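Local coordinates for protein L-ornithine N(5)-monooxygenase (Pseudomonas aeruginosa, PDB 3S5W) that hydroxylates the side-chain amine of L-ornithine with FAD, NADPH and molecular oxygen, the first step toward the hydroxamate groups of the siderophore pyoverdin, at residues Q237-D248 and V308-V319. Numbering follows the deposited sequence. Where two conformers were deposited one is given.
Sequences QSAAEAFIDLND and VDTDLIERIYGV. With NAP (NADP nicotinamide-adenine-dinucleotide phosphate), chain F.
The guanidinium of Arg315 lies with one face over CG2 of Ile244, while its edge meets Asp248 in a salt bridge, NH2 to OD2 at 2.8 Å. Both helices belong to the Rossmann-type NADPH domain: helix 237-248 follows the glycine-rich turn after strand 228-233, and helix 310-319 packs against it at 45°. A water in the guanidinium plane accepts from Arg315 NH2 and donates to Asp248 OD1, doubling the link; a long, flat cation suits this margin, able to lie on a greasy methyl and still reach a carboxylate. The ring of Phe243 has Val319 CG1 at its edge and is approached obliquely by Ile316 CG1; its other ring neighbours include His331, edge to face. Two branched side chains, Ile244 and Leu312, act as knobs in holes. Ile244 enters among Leu312, Arg315, Ile316 and Val319, tight enough that its CG1 is 3.4 Å from Leu312 CD1. Leu312 in turn sits among Gln237, Ala240, Ile244 and Glu241. Ala240, whose small side chain lets Ile316 come close, has its CB 3.6 Å from Ile316 CD1. Near the cofactor, Ser238 gives its backbone N-H to an oxygen of the nicotinamide-side phosphate. Beside it, Gln237 uses both ends of its amide, a group suited to the place because it offers a donor and an acceptor on one flat unit: NE2 donates to Glu241 OE2, whose carboxylate also pairs with Arg126. With CG anti to the backbone N (chi1 -178°), the bend at chi2 brings the amide up against Val308 and Asp309, and OE1 accepts, in its carbonyl plane, from the backbone N of the N-cap residue Asp309 at 2.9 Å.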
loop_
_atom_site.group_PDB
_atom_site.type_symbol
_atom_site.label_atom_id
_atom_site.label_comp_id
_atom_site.label_asym_id
_atom_site.label_seq_id
_atom_site.Cartn_x
_atom_site.Cartn_y
_atom_site.Cartn_z
ATOM N N GLN A 237 5.128 -8.060 -8.696
ATOM C CA GLN A 237 6.385 -7.513 -8.170
ATOM C C GLN A 237 6.735 -8.147 -6.833
ATOM O O GLN A 237 7.896 -8.499 -6.611
ATOM C CB GLN A 237 6.259 -5.982 -8.031
ATOM C CG GLN A 237 7.523 -5.239 -7.544
ATOM C CD GLN A 237 8.617 -5.241 -8.579
ATOM O OE1 GLN A 237 8.349 -5.381 -9.772
ATOM N NE2 GLN A 237 9.860 -5.067 -8.139
ATOM N N SER A 238 5.738 -8.333 -5.959
ATOM C CA SER A 238 6.017 -8.892 -4.630
ATOM C C SER A 238 6.496 -10.320 -4.725
ATOM O O SER A 238 7.461 -10.680 -4.054
ATOM C CB SER A 238 4.828 -8.792 -3.672
ATOM O OG SER A 238 4.543 -7.455 -3.418
ATOM N N ALA A 239 5.837 -11.130 -5.572
ATOM C CA ALA A 239 6.292 -12.528 -5.807
ATOM C C ALA A 239 7.738 -12.558 -6.337
ATOM O O ALA A 239 8.558 -13.331 -5.871
ATOM C CB ALA A 239 5.386 -13.226 -6.787
ATOM N N ALA A 240 8.028 -11.700 -7.309
ATOM C CA ALA A 240 9.370 -11.592 -7.897
ATOM C C ALA A 240 10.411 -11.175 -6.842
ATOM O O ALA A 240 11.519 -11.712 -6.829
ATOM C CB ALA A 240 9.379 -10.585 -9.039
ATOM N N GLU A 241 10.058 -10.225 -5.993
ATOM C CA GLU A 241 11.017 -9.791 -4.936
ATOM C C GLU A 241 11.244 -10.892 -3.914
ATOM O O GLU A 241 12.371 -11.141 -3.514
ATOM C CB GLU A 241 10.531 -8.503 -4.268
ATOM C CG GLU A 241 10.720 -7.302 -5.228
ATOM C CD GLU A 241 10.372 -5.942 -4.630
ATOM O OE1 GLU A 241 9.857 -5.878 -3.475
ATOM O OE2 GLU A 241 10.640 -4.915 -5.319
ATOM N N ALA A 242 10.162 -11.549 -3.490
ATOM C CA ALA A 242 10.274 -12.714 -2.601
ATOM C C ALA A 242 11.155 -13.796 -3.205
ATOM O O ALA A 242 12.071 -14.338 -2.544
ATOM C CB ALA A 242 8.874 -13.285 -2.290
ATOM N N PHE A 243 10.911 -14.130 -4.474
ATOM C CA PHE A 243 11.750 -15.120 -5.110
ATOM C C PHE A 243 13.234 -14.761 -5.116
ATOM O O PHE A 243 14.077 -15.604 -4.856
ATOM C CB PHE A 243 11.320 -15.365 -6.561
ATOM C CG PHE A 243 12.162 -16.390 -7.261
ATOM C CD1 PHE A 243 11.943 -17.759 -7.035
ATOM C CD2 PHE A 243 13.169 -15.996 -8.158
ATOM C CE1 PHE A 243 12.739 -18.725 -7.683
ATOM C CE2 PHE A 243 13.970 -16.938 -8.815
ATOM C CZ PHE A 243 13.740 -18.327 -8.575
ATOM N N ILE A 244 13.554 -13.530 -5.479
ATOM C CA ILE A 244 14.958 -13.146 -5.624
ATOM C C ILE A 244 15.618 -13.122 -4.221
ATOM O O ILE A 244 16.794 -13.547 -4.047
ATOM C CB ILE A 244 15.045 -11.776 -6.365
ATOM C CG1 ILE A 244 14.919 -12.002 -7.878
ATOM C CG2 ILE A 244 16.319 -10.996 -6.000
ATOM C CD1 ILE A 244 16.024 -12.949 -8.519
ATOM N N ASP A 245 14.878 -12.640 -3.224
ATOM C CA ASP A 245 15.418 -12.707 -1.871
ATOM C C ASP A 245 15.732 -14.145 -1.405
ATOM O O ASP A 245 16.805 -14.403 -0.854
ATOM C CB ASP A 245 14.510 -12.038 -0.857
ATOM C CG ASP A 245 15.254 -11.705 0.419
ATOM O OD1 ASP A 245 16.228 -10.929 0.339
ATOM O OD2 ASP A 245 14.861 -12.201 1.480
ATOM N N LEU A 246 14.797 -15.083 -1.608
ATOM C CA LEU A 246 15.082 -16.487 -1.292
ATOM C C LEU A 246 16.303 -16.973 -2.060
ATOM O O LEU A 246 17.220 -17.599 -1.465
ATOM C CB LEU A 246 13.872 -17.409 -1.533
ATOM C CG LEU A 246 12.684 -17.079 -0.603
ATOM C CD1 LEU A 246 11.460 -17.883 -1.016
ATOM C CD2 LEU A 246 13.048 -17.380 0.845
ATOM N N ASN A 247 16.334 -16.699 -3.365
ATOM C CA ASN A 247 17.450 -17.170 -4.187
ATOM C C ASN A 247 18.802 -16.656 -3.672
ATOM O O ASN A 247 19.795 -17.430 -3.574
ATOM C CB ASN A 247 17.290 -16.689 -5.631
ATOM C CG ASN A 247 18.434 -17.155 -6.538
ATOM O OD1 ASN A 247 18.542 -18.337 -6.842
ATOM N ND2 ASN A 247 19.295 -16.222 -6.960
ATOM N N ASP A 248 18.828 -15.352 -3.364
ATOM C CA ASP A 248 20.072 -14.660 -3.025
ATOM C C ASP A 248 20.520 -14.905 -1.578
ATOM O O ASP A 248 21.711 -14.969 -1.326
ATOM C CB ASP A 248 19.971 -13.141 -3.280
ATOM C CG ASP A 248 19.898 -12.774 -4.767
ATOM O OD1 ASP A 248 20.049 -13.662 -5.627
ATOM O OD2 ASP A 248 19.675 -11.570 -5.066
ATOM N N VAL A 308 5.952 -6.880 -13.173
ATOM C CA VAL A 308 7.256 -6.902 -12.520
ATOM C C VAL A 308 8.177 -5.946 -13.307
ATOM O O VAL A 308 8.101 -5.878 -14.551
ATOM C CB VAL A 308 7.831 -8.330 -12.614
ATOM C CG1 VAL A 308 9.182 -8.465 -11.927
ATOM C CG2 VAL A 308 6.820 -9.372 -12.024
ATOM N N ASP A 309 9.006 -5.190 -12.580
ATOM C CA ASP A 309 10.052 -4.377 -13.213
ATOM C C ASP A 309 10.856 -5.205 -14.241
ATOM O O ASP A 309 11.271 -6.337 -13.954
ATOM C CB ASP A 309 10.997 -3.800 -12.153
ATOM C CG ASP A 309 12.220 -3.166 -12.781
ATOM O OD1 ASP A 309 13.320 -3.764 -12.707
ATOM O OD2 ASP A 309 12.062 -2.095 -13.422
ATOM N N THR A 310 11.030 -4.662 -15.456
ATOM C CA THR A 310 11.750 -5.381 -16.514
ATOM C C THR A 310 13.079 -5.996 -16.061
ATOM O O THR A 310 13.349 -7.145 -16.376
ATOM C CB THR A 310 11.951 -4.495 -17.776
ATOM O OG1 THR A 310 10.667 -4.215 -18.327
ATOM C CG2 THR A 310 12.728 -5.242 -18.857
ATOM N N ASP A 311 13.895 -5.233 -15.316
ATOM C CA ASP A 311 15.222 -5.730 -14.921
ATOM C C ASP A 311 15.128 -6.913 -13.989
ATOM O O ASP A 311 15.950 -7.813 -14.034
ATOM C CB ASP A 311 16.094 -4.627 -14.326
ATOM C CG ASP A 311 16.467 -3.551 -15.379
ATOM O OD1 ASP A 311 16.492 -3.842 -16.606
ATOM O OD2 ASP A 311 16.729 -2.404 -14.974
ATOM N N LEU A 312 14.100 -6.899 -13.142
ATOM C CA LEU A 312 13.874 -8.001 -12.225
ATOM C C LEU A 312 13.376 -9.254 -12.983
ATOM O O LEU A 312 13.773 -10.379 -12.680
ATOM C CB LEU A 312 12.898 -7.526 -11.099
ATOM C CG LEU A 312 12.554 -8.496 -9.961
ATOM C CD1 LEU A 312 13.791 -9.126 -9.372
ATOM C CD2 LEU A 312 11.740 -7.807 -8.855
ATOM N N ILE A 313 12.534 -9.069 -14.006
ATOM C CA ILE A 313 12.190 -10.226 -14.882
ATOM C C ILE A 313 13.468 -10.852 -15.489
ATOM O O ILE A 313 13.663 -12.075 -15.477
ATOM C CB ILE A 313 11.222 -9.831 -16.011
ATOM C CG1 ILE A 313 9.907 -9.293 -15.409
ATOM C CG2 ILE A 313 11.009 -11.010 -16.946
ATOM C CD1 ILE A 313 8.793 -8.960 -16.435
ATOM N N GLU A 314 14.343 -9.999 -16.006
ATOM C CA GLU A 314 15.593 -10.495 -16.643
ATOM C C GLU A 314 16.441 -11.267 -15.621
ATOM O O GLU A 314 17.013 -12.325 -15.922
ATOM C CB GLU A 314 16.390 -9.308 -17.225
ATOM C CG GLU A 314 15.848 -8.841 -18.590
ATOM C CD GLU A 314 16.378 -7.443 -19.023
ATOM O OE1 GLU A 314 15.743 -6.827 -19.910
ATOM O OE2 GLU A 314 17.411 -6.961 -18.473
ATOM N N ARG A 315 16.495 -10.730 -14.402
ATOM C CA ARG A 315 17.250 -11.392 -13.321
ATOM C C ARG A 315 16.676 -12.771 -13.015
ATOM O O ARG A 315 17.415 -13.746 -12.899
ATOM C CB ARG A 315 17.255 -10.596 -12.023
ATOM C CG ARG A 315 18.311 -9.520 -11.975
ATOM C CD ARG A 315 18.302 -8.814 -10.605
ATOM N NE ARG A 315 18.789 -9.621 -9.480
ATOM C CZ ARG A 315 18.919 -9.146 -8.233
ATOM N NH1 ARG A 315 18.593 -7.890 -7.972
ATOM N NH2 ARG A 315 19.382 -9.909 -7.248
ATOM N N ILE A 316 15.355 -12.861 -12.903
ATOM C CA ILE A 316 14.735 -14.149 -12.613
ATOM C C ILE A 316 14.920 -15.147 -13.775
ATOM O O ILE A 316 15.253 -16.334 -13.573
ATOM C CB ILE A 316 13.246 -13.952 -12.186
ATOM C CG1 ILE A 316 13.231 -13.256 -10.810
ATOM C CG2 ILE A 316 12.505 -15.268 -12.035
ATOM C CD1 ILE A 316 11.885 -12.671 -10.444
ATOM N N TYR A 317 14.712 -14.666 -14.993
ATOM C CA TYR A 317 14.893 -15.537 -16.152
ATOM C C TYR A 317 16.338 -16.094 -16.148
ATOM O O TYR A 317 16.559 -17.276 -16.422
ATOM C CB TYR A 317 14.652 -14.754 -17.417
ATOM C CG TYR A 317 14.509 -15.663 -18.616
ATOM C CD1 TYR A 317 13.287 -16.267 -18.888
ATOM C CD2 TYR A 317 15.596 -15.928 -19.472
ATOM C CE1 TYR A 317 13.126 -17.110 -19.991
ATOM C CE2 TYR A 317 15.437 -16.767 -20.590
ATOM C CZ TYR A 317 14.201 -17.342 -20.830
ATOM O OH TYR A 317 13.974 -18.169 -21.922
ATOM N N GLY A 318 17.286 -15.240 -15.765
ATOM C CA GLY A 318 18.706 -15.627 -15.682
ATOM C C GLY A 318 18.920 -16.742 -14.667
ATOM O O GLY A 318 19.727 -17.656 -14.889
ATOM N N VAL A 319 18.245 -16.633 -13.515
ATOM C CA VAL A 319 18.339 -17.675 -12.479
ATOM C C VAL A 319 17.894 -19.033 -13.062
ATOM O O VAL A 319 18.580 -20.065 -12.903
ATOM C CB VAL A 319 17.496 -17.313 -11.225
ATOM C CG1 VAL A 319 17.393 -18.541 -10.279
ATOM C CG2 VAL A 319 18.097 -16.082 -10.502
HETATM P PA NAP F . -0.517 -7.462 -7.600
HETATM O O1A NAP F . 0.104 -6.730 -8.710
HETATM O O2A NAP F . -1.935 -7.211 -7.429
HETATM O O5B NAP F . -0.104 -8.983 -7.779
HETATM C C5B NAP F . -0.953 -9.925 -7.238
HETATM C C4B NAP F . -0.421 -11.240 -7.765
HETATM O O4B NAP F . -1.122 -12.200 -7.027
HETATM C C3B NAP F . -0.767 -11.424 -9.249
HETATM O O3B NAP F . 0.262 -12.247 -9.782
HETATM C C2B NAP F . -2.084 -12.212 -9.127
HETATM O O2B NAP F . -2.261 -13.086 -10.204
HETATM C C1B NAP F . -1.841 -13.069 -7.862
HETATM N N9A NAP F . -3.132 -13.471 -7.282
HETATM C C8A NAP F . -4.105 -12.643 -6.763
HETATM N N7A NAP F . -5.150 -13.391 -6.343
HETATM C C5A NAP F . -4.865 -14.676 -6.613
HETATM C C6A NAP F . -5.587 -15.855 -6.421
HETATM N N6A NAP F . -6.806 -15.820 -5.895
HETATM N N1A NAP F . -5.026 -17.035 -6.809
HETATM C C2A NAP F . -3.779 -17.106 -7.369
HETATM N N3A NAP F . -3.055 -15.937 -7.566
HETATM C C4A NAP F . -3.604 -14.749 -7.208
HETATM O O3 NAP F . 0.275 -7.212 -6.215
HETATM P PN NAP F . 1.848 -6.971 -5.833
HETATM O O1N NAP F . 1.886 -6.968 -4.332
HETATM O O2N NAP F . 2.775 -7.905 -6.551
HETATM O O5D NAP F . 1.943 -5.463 -6.389
HETATM C C5D NAP F . 2.939 -4.839 -7.171
HETATM C C4D NAP F . 2.865 -3.423 -6.610
HETATM O O4D NAP F . 4.062 -2.694 -6.601
HETATM C C3D NAP F . 1.896 -2.447 -7.258
HETATM O O3D NAP F . 0.563 -2.890 -7.174
HETATM C C2D NAP F . 2.241 -1.188 -6.446
HETATM O O2D NAP F . 1.471 -0.950 -5.274
HETATM C C1D NAP F . 3.700 -1.436 -6.042
HETATM P P2B NAP F . -3.263 -12.796 -11.444
HETATM O O1X NAP F . -3.425 -14.196 -12.022
HETATM O O2X NAP F . -2.483 -11.825 -12.308
HETATM O O3X NAP F . -4.528 -12.167 -10.916
HETATM O O HOH W 1 19.987 -12.249 -8.147
#